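Local structure of actinorhodin polyketide putative beta-ketoacyl synthase 2 (Streptomyces coelicolor A3, 1TQY) at residues R326-T332 with E374-V380; S210-S214 with A231-P235. The protein serves as the chain length factor of the actinorhodin polyketide synthase, a ketosynthase-like subunit of the machinery that probably sets how long the polyketide chain grows. One frame throughout, in Å; residues are numbered along the deposited sequence.

Interaction 1: R326-T332 with E374-V380; sequences REGVPVT and EYGIDLV
R326 lies along the backbone of E374-G376, and its side chain shows how an arginine can use a backbone carbonyl of a 3-10 segment. CB touches G376 O at 3.6 Å, and CG remains near the same oxygen. A bend at chi3 (59°) then turns the guanidinium back over G376, whose CA lies against one face, 3.4 Å from CZ. At the group's edge, NH1 gives a nearly straight bond (173°) to E374 O, 2.8 Å away and almost in the guanidinium plane, while NH2 bonds R373 O, one residue earlier in the chain. G376 O also takes the backbone N of E327 at 2.8 Å, from above its carbonyl plane.

Further on, a water joins V329 O to D378 N. A short parallel pairing follows: V331 N bonds D378 O at 2.7 Å, and V331 O receives V380 N at 2.8 Å. Beside it, L379 CD2 packs 4.0 Å from V331 CG1. R385 forms a salt bridge with the D378 carboxylate. Strand 330-332 runs between strands 301-303 and 378-379, while V329 and Y375 pack on helix 310-324.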
loop_
_atom_site.group_PDB
_atom_site.type_symbol
_atom_site.label_atom_id
_atom_site.label_comp_id
_atom_site.label_asym_id
_atom_site.label_seq_id
_atom_site.Cartn_x
_atom_site.Cartn_y
_atom_site.Cartn_z
ATOM N N ARG B 326 30.311 -15.919 9.933
ATOM C CA ARG B 326 30.917 -15.575 8.645
ATOM C C ARG B 326 31.170 -16.838 7.813
ATOM O O ARG B 326 31.605 -17.867 8.342
ATOM C CB ARG B 326 32.190 -14.743 8.871
ATOM C CG ARG B 326 31.861 -13.314 9.356
ATOM C CD ARG B 326 33.063 -12.596 9.960
ATOM N NE ARG B 326 34.172 -12.469 9.025
ATOM C CZ ARG B 326 34.256 -11.552 8.066
ATOM N NH1 ARG B 326 33.293 -10.657 7.892
ATOM N NH2 ARG B 326 35.319 -11.524 7.281
ATOM N N GLU B 327 30.870 -16.742 6.515
ATOM C CA GLU B 327 30.966 -17.867 5.581
ATOM C C GLU B 327 30.165 -19.058 6.157
ATOM O O GLU B 327 30.363 -20.212 5.765
ATOM C CB GLU B 327 32.424 -18.301 5.358
ATOM C CG GLU B 327 33.349 -17.287 4.703
ATOM C CD GLU B 327 34.007 -16.335 5.711
ATOM O OE1 GLU B 327 34.080 -16.691 6.910
ATOM O OE2 GLU B 327 34.466 -15.244 5.297
ATOM N N GLY B 328 29.260 -18.767 7.089
ATOM C CA GLY B 328 28.475 -19.812 7.737
ATOM C C GLY B 328 27.300 -20.408 6.974
ATOM O O GLY B 328 26.679 -21.366 7.433
ATOM N N VAL B 329 26.990 -19.852 5.811
ATOM C CA VAL B 329 25.882 -20.354 5.028
ATOM C C VAL B 329 26.009 -19.878 3.591
ATOM O O VAL B 329 26.485 -18.777 3.334
ATOM C CB VAL B 329 24.524 -19.895 5.657
ATOM C CG1 VAL B 329 24.427 -18.370 5.643
ATOM C CG2 VAL B 329 23.356 -20.539 4.935
ATOM N N PRO B 330 25.633 -20.734 2.629
ATOM C CA PRO B 330 25.724 -20.332 1.227
ATOM C C PRO B 330 24.884 -19.088 1.013
ATOM O O PRO B 330 23.769 -18.996 1.522
ATOM C CB PRO B 330 25.156 -21.538 0.485
ATOM C CG PRO B 330 25.615 -22.684 1.341
ATOM C CD PRO B 330 25.318 -22.171 2.747
ATOM N N VAL B 331 25.420 -18.123 0.286
ATOM C CA VAL B 331 24.665 -16.913 0.011
ATOM C C VAL B 331 24.618 -16.788 -1.498
ATOM O O VAL B 331 25.573 -17.147 -2.184
ATOM C CB VAL B 331 25.345 -15.649 0.584
ATOM C CG1 VAL B 331 24.541 -14.406 0.191
ATOM C CG2 VAL B 331 25.445 -15.746 2.098
ATOM N N THR B 332 23.506 -16.293 -2.023
ATOM C CA THR B 332 23.393 -16.121 -3.461
ATOM C C THR B 332 22.518 -14.927 -3.816
ATOM O O THR B 332 21.657 -14.514 -3.038
ATOM C CB THR B 332 22.872 -17.411 -4.147
ATOM O OG1 THR B 332 22.902 -17.226 -5.566
ATOM C CG2 THR B 332 21.444 -17.715 -3.729
ATOM N N GLU B 374 36.291 -8.758 3.722
ATOM C CA GLU B 374 35.542 -7.974 4.699
ATOM C C GLU B 374 34.114 -8.499 4.873
ATOM O O GLU B 374 33.633 -8.653 5.996
ATOM C CB GLU B 374 35.508 -6.501 4.253
ATOM C CG GLU B 374 34.751 -5.549 5.180
ATOM C CD GLU B 374 34.371 -4.231 4.498
ATOM O OE1 GLU B 374 35.200 -3.686 3.732
ATOM O OE2 GLU B 374 33.245 -3.734 4.739
ATOM N N TYR B 375 33.437 -8.787 3.764
ATOM C CA TYR B 375 32.053 -9.275 3.836
ATOM C C TYR B 375 31.890 -10.626 4.520
ATOM O O TYR B 375 30.815 -10.951 5.043
ATOM C CB TYR B 375 31.432 -9.329 2.432
ATOM C CG TYR B 375 31.418 -7.991 1.719
ATOM C CD1 TYR B 375 31.570 -6.800 2.433
ATOM C CD2 TYR B 375 31.210 -7.910 0.344
ATOM C CE1 TYR B 375 31.514 -5.564 1.799
ATOM C CE2 TYR B 375 31.148 -6.672 -0.298
ATOM C CZ TYR B 375 31.301 -5.506 0.445
ATOM O OH TYR B 375 31.214 -4.279 -0.173
ATOM N N GLY B 376 32.955 -11.421 4.498
ATOM C CA GLY B 376 32.915 -12.730 5.125
ATOM C C GLY B 376 31.710 -13.567 4.733
ATOM O O GLY B 376 30.987 -14.048 5.596
ATOM N N ILE B 377 31.478 -13.751 3.438
ATOM C CA ILE B 377 30.336 -14.548 3.020
ATOM C C ILE B 377 30.731 -15.639 2.038
ATOM O O ILE B 377 31.726 -15.518 1.324
ATOM C CB ILE B 377 29.242 -13.689 2.360
ATOM C CG1 ILE B 377 29.796 -13.002 1.115
ATOM C CG2 ILE B 377 28.723 -12.659 3.356
ATOM C CD1 ILE B 377 28.743 -12.230 0.337
ATOM N N ASP B 378 29.958 -16.719 2.018
ATOM C CA ASP B 378 30.206 -17.815 1.092
ATOM C C ASP B 378 29.244 -17.614 -0.084
ATOM O O ASP B 378 28.139 -18.149 -0.071
ATOM C CB ASP B 378 29.939 -19.157 1.790
ATOM C CG ASP B 378 30.079 -20.351 0.850
ATOM O OD1 ASP B 378 30.702 -20.210 -0.224
ATOM O OD2 ASP B 378 29.579 -21.440 1.193
ATOM N N LEU B 379 29.652 -16.830 -1.083
ATOM C CA LEU B 379 28.799 -16.562 -2.252
ATOM C C LEU B 379 28.827 -17.662 -3.301
ATOM O O LEU B 379 29.890 -18.176 -3.629
ATOM C CB LEU B 379 29.207 -15.261 -2.951
ATOM C CG LEU B 379 28.327 -14.014 -2.837
ATOM C CD1 LEU B 379 28.761 -13.024 -3.921
ATOM C CD2 LEU B 379 26.860 -14.361 -3.012
ATOM N N VAL B 380 27.658 -18.013 -3.830
ATOM C CA VAL B 380 27.572 -19.027 -4.874
ATOM C C VAL B 380 27.734 -18.318 -6.219
ATOM O O VAL B 380 26.837 -17.605 -6.667
ATOM C CB VAL B 380 26.215 -19.751 -4.855
ATOM C CG1 VAL B 380 26.208 -20.839 -5.916
ATOM C CG2 VAL B 380 25.971 -20.376 -3.476
HETATM O O HOH W 1 28.251 -16.774 4.081
#

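Interaction 2: S210-S214 with A231-P235; sequences SGRIS and AGYVP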
loop_
_atom_site.group_PDB
_atom_site.type_symbol
_atom_site.label_atom_id
_atom_site.label_comp_id
_atom_site.label_asym_id
_atom_site.label_seq_id
_atom_site.Cartn_x
_atom_site.Cartn_y
_atom_site.Cartn_z
ATOM N N SER B 210 17.815 8.337 -6.970
ATOM C CA SER B 210 18.062 7.490 -5.803
ATOM C C SER B 210 19.497 7.678 -5.364
ATOM O O SER B 210 19.824 7.569 -4.184
ATOM C CB SER B 210 17.880 6.021 -6.153
ATOM O OG SER B 210 18.856 5.612 -7.098
ATOM N N GLY B 211 20.356 7.943 -6.341
ATOM C CA GLY B 211 21.770 8.119 -6.072
ATOM C C GLY B 211 22.428 6.758 -5.981
ATOM O O GLY B 211 23.598 6.650 -5.635
ATOM N N ARG B 212 21.690 5.710 -6.329
ATOM C CA ARG B 212 22.239 4.358 -6.228
ATOM C C ARG B 212 22.259 3.531 -7.505
ATOM O O ARG B 212 22.550 2.333 -7.485
ATOM C CB ARG B 212 21.484 3.606 -5.129
ATOM C CG ARG B 212 21.785 4.135 -3.724
ATOM C CD ARG B 212 20.836 3.577 -2.663
ATOM N NE ARG B 212 21.170 4.060 -1.310
ATOM C CZ ARG B 212 20.431 3.833 -0.224
ATOM N NH1 ARG B 212 19.307 3.129 -0.311
ATOM N NH2 ARG B 212 20.813 4.315 0.946
ATOM N N ILE B 213 21.977 4.176 -8.625
ATOM C CA ILE B 213 21.941 3.472 -9.894
ATOM C C ILE B 213 23.284 3.438 -10.618
ATOM O O ILE B 213 23.955 4.457 -10.753
ATOM C CB ILE B 213 20.853 4.088 -10.762
ATOM C CG1 ILE B 213 19.507 3.785 -10.086
ATOM C CG2 ILE B 213 20.883 3.531 -12.168
ATOM C CD1 ILE B 213 18.326 4.146 -10.903
ATOM N N SER B 214 23.680 2.248 -11.062
ATOM C CA SER B 214 24.941 2.084 -11.764
ATOM C C SER B 214 24.998 2.867 -13.060
ATOM O O SER B 214 24.033 2.894 -13.828
ATOM C CB SER B 214 25.203 0.610 -12.072
ATOM O OG SER B 214 26.302 0.488 -12.957
ATOM N N ALA B 231 29.133 -0.822 -7.851
ATOM C CA ALA B 231 29.003 0.604 -8.088
ATOM C C ALA B 231 27.562 1.025 -8.366
ATOM O O ALA B 231 27.318 1.919 -9.170
ATOM C CB ALA B 231 29.906 1.023 -9.250
ATOM N N GLY B 232 26.613 0.387 -7.689
ATOM C CA GLY B 232 25.218 0.731 -7.887
ATOM C C GLY B 232 24.429 -0.423 -8.468
ATOM O O GLY B 232 25.009 -1.350 -9.028
ATOM N N TYR B 233 23.106 -0.379 -8.343
ATOM C CA TYR B 233 22.291 -1.453 -8.878
ATOM C C TYR B 233 21.750 -1.056 -10.241
ATOM O O TYR B 233 21.724 0.128 -10.590
ATOM C CB TYR B 233 21.134 -1.780 -7.917
ATOM C CG TYR B 233 20.012 -0.762 -7.884
ATOM C CD1 TYR B 233 18.928 -0.854 -8.765
ATOM C CD2 TYR B 233 20.025 0.286 -6.956
ATOM C CE1 TYR B 233 17.882 0.071 -8.716
ATOM C CE2 TYR B 233 18.990 1.216 -6.902
ATOM C CZ TYR B 233 17.918 1.103 -7.783
ATOM O OH TYR B 233 16.883 2.006 -7.715
ATOM N N VAL B 234 21.355 -2.055 -11.022
ATOM C CA VAL B 234 20.766 -1.813 -12.333
ATOM C C VAL B 234 19.254 -2.015 -12.163
ATOM O O VAL B 234 18.828 -3.036 -11.636
ATOM C CB VAL B 234 21.305 -2.816 -13.396
ATOM C CG1 VAL B 234 20.506 -2.668 -14.693
ATOM C CG2 VAL B 234 22.796 -2.526 -13.685
ATOM N N PRO B 235 18.433 -1.031 -12.570
ATOM C CA PRO B 235 16.967 -1.135 -12.453
ATOM C C PRO B 235 16.459 -2.199 -13.428
ATOM O O PRO B 235 17.110 -2.493 -14.433
ATOM C CB PRO B 235 16.476 0.242 -12.891
ATOM C CG PRO B 235 17.668 1.124 -12.741
ATOM C CD PRO B 235 18.822 0.271 -13.131
#
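Over one face of the Y233 ring lies I213, its CG1 making a CH-pi contact 4.3 Å from the ring centroid and 27° off the normal. R212 O approaches the ring obliquely, 3.3 Å from CD2, and R212 CB rests 3.9 Å from CE2. The first torsion of Y233 (74°) sets CG between its own N and carbonyl carbon, which folds the ring back over the 210-214 loop although its CB starts away from it. I213 reaches past the ring as well: CD1 meets P235 CG at 3.6 Å, the two side chains crossing at about a right angle.

Next to the ring, the backbones are joined by a single bridge. Y233 N bonds R212 O at 2.9 Å, nearly along the C=O axis, and Y233 O accepts S214 N at 2.9 Å in an almost straight bond (170°). G232, whose CA is just 3.1 Å from R212 O, has backbone angles that call for glycine. S210 closes an ST turn by accepting R212 N at OG, which also bonds Q207 O.

An aromatic side chain of the partner subunit packs on S210 and Y233, and Y233 OH bonds Y342 OH. The groups that meet across the contact are neutral: two backbone hydrogen bonds fix how the two segments lie, and hydrocarbon contact with a hydrogen bond between hydroxyls at the far end positions the ring.

In the fold
Both interactions join backbone to backbone and mix buried with more exposed residues, yet they serve different parts of the fold. Interaction 1 adds strand 378-379 beside strand 330-332; its strand end is largely buried, while its R326 end is exposed and rests on a guanidinium bonded to a backbone carbonyl, with a water bridging the chain segments farther along. Interaction 2 ties together two parts of the long connection between helix 201-208 and strand 238-246 with no regular strand pairing, and depends on an aromatic ring and aliphatic carbons. Only interaction 2 is reached by the other subunit of the assembly. The centres lie 23 Å apart, the nearest atoms about 9 Å, and the two share no residue or secondary-structure element.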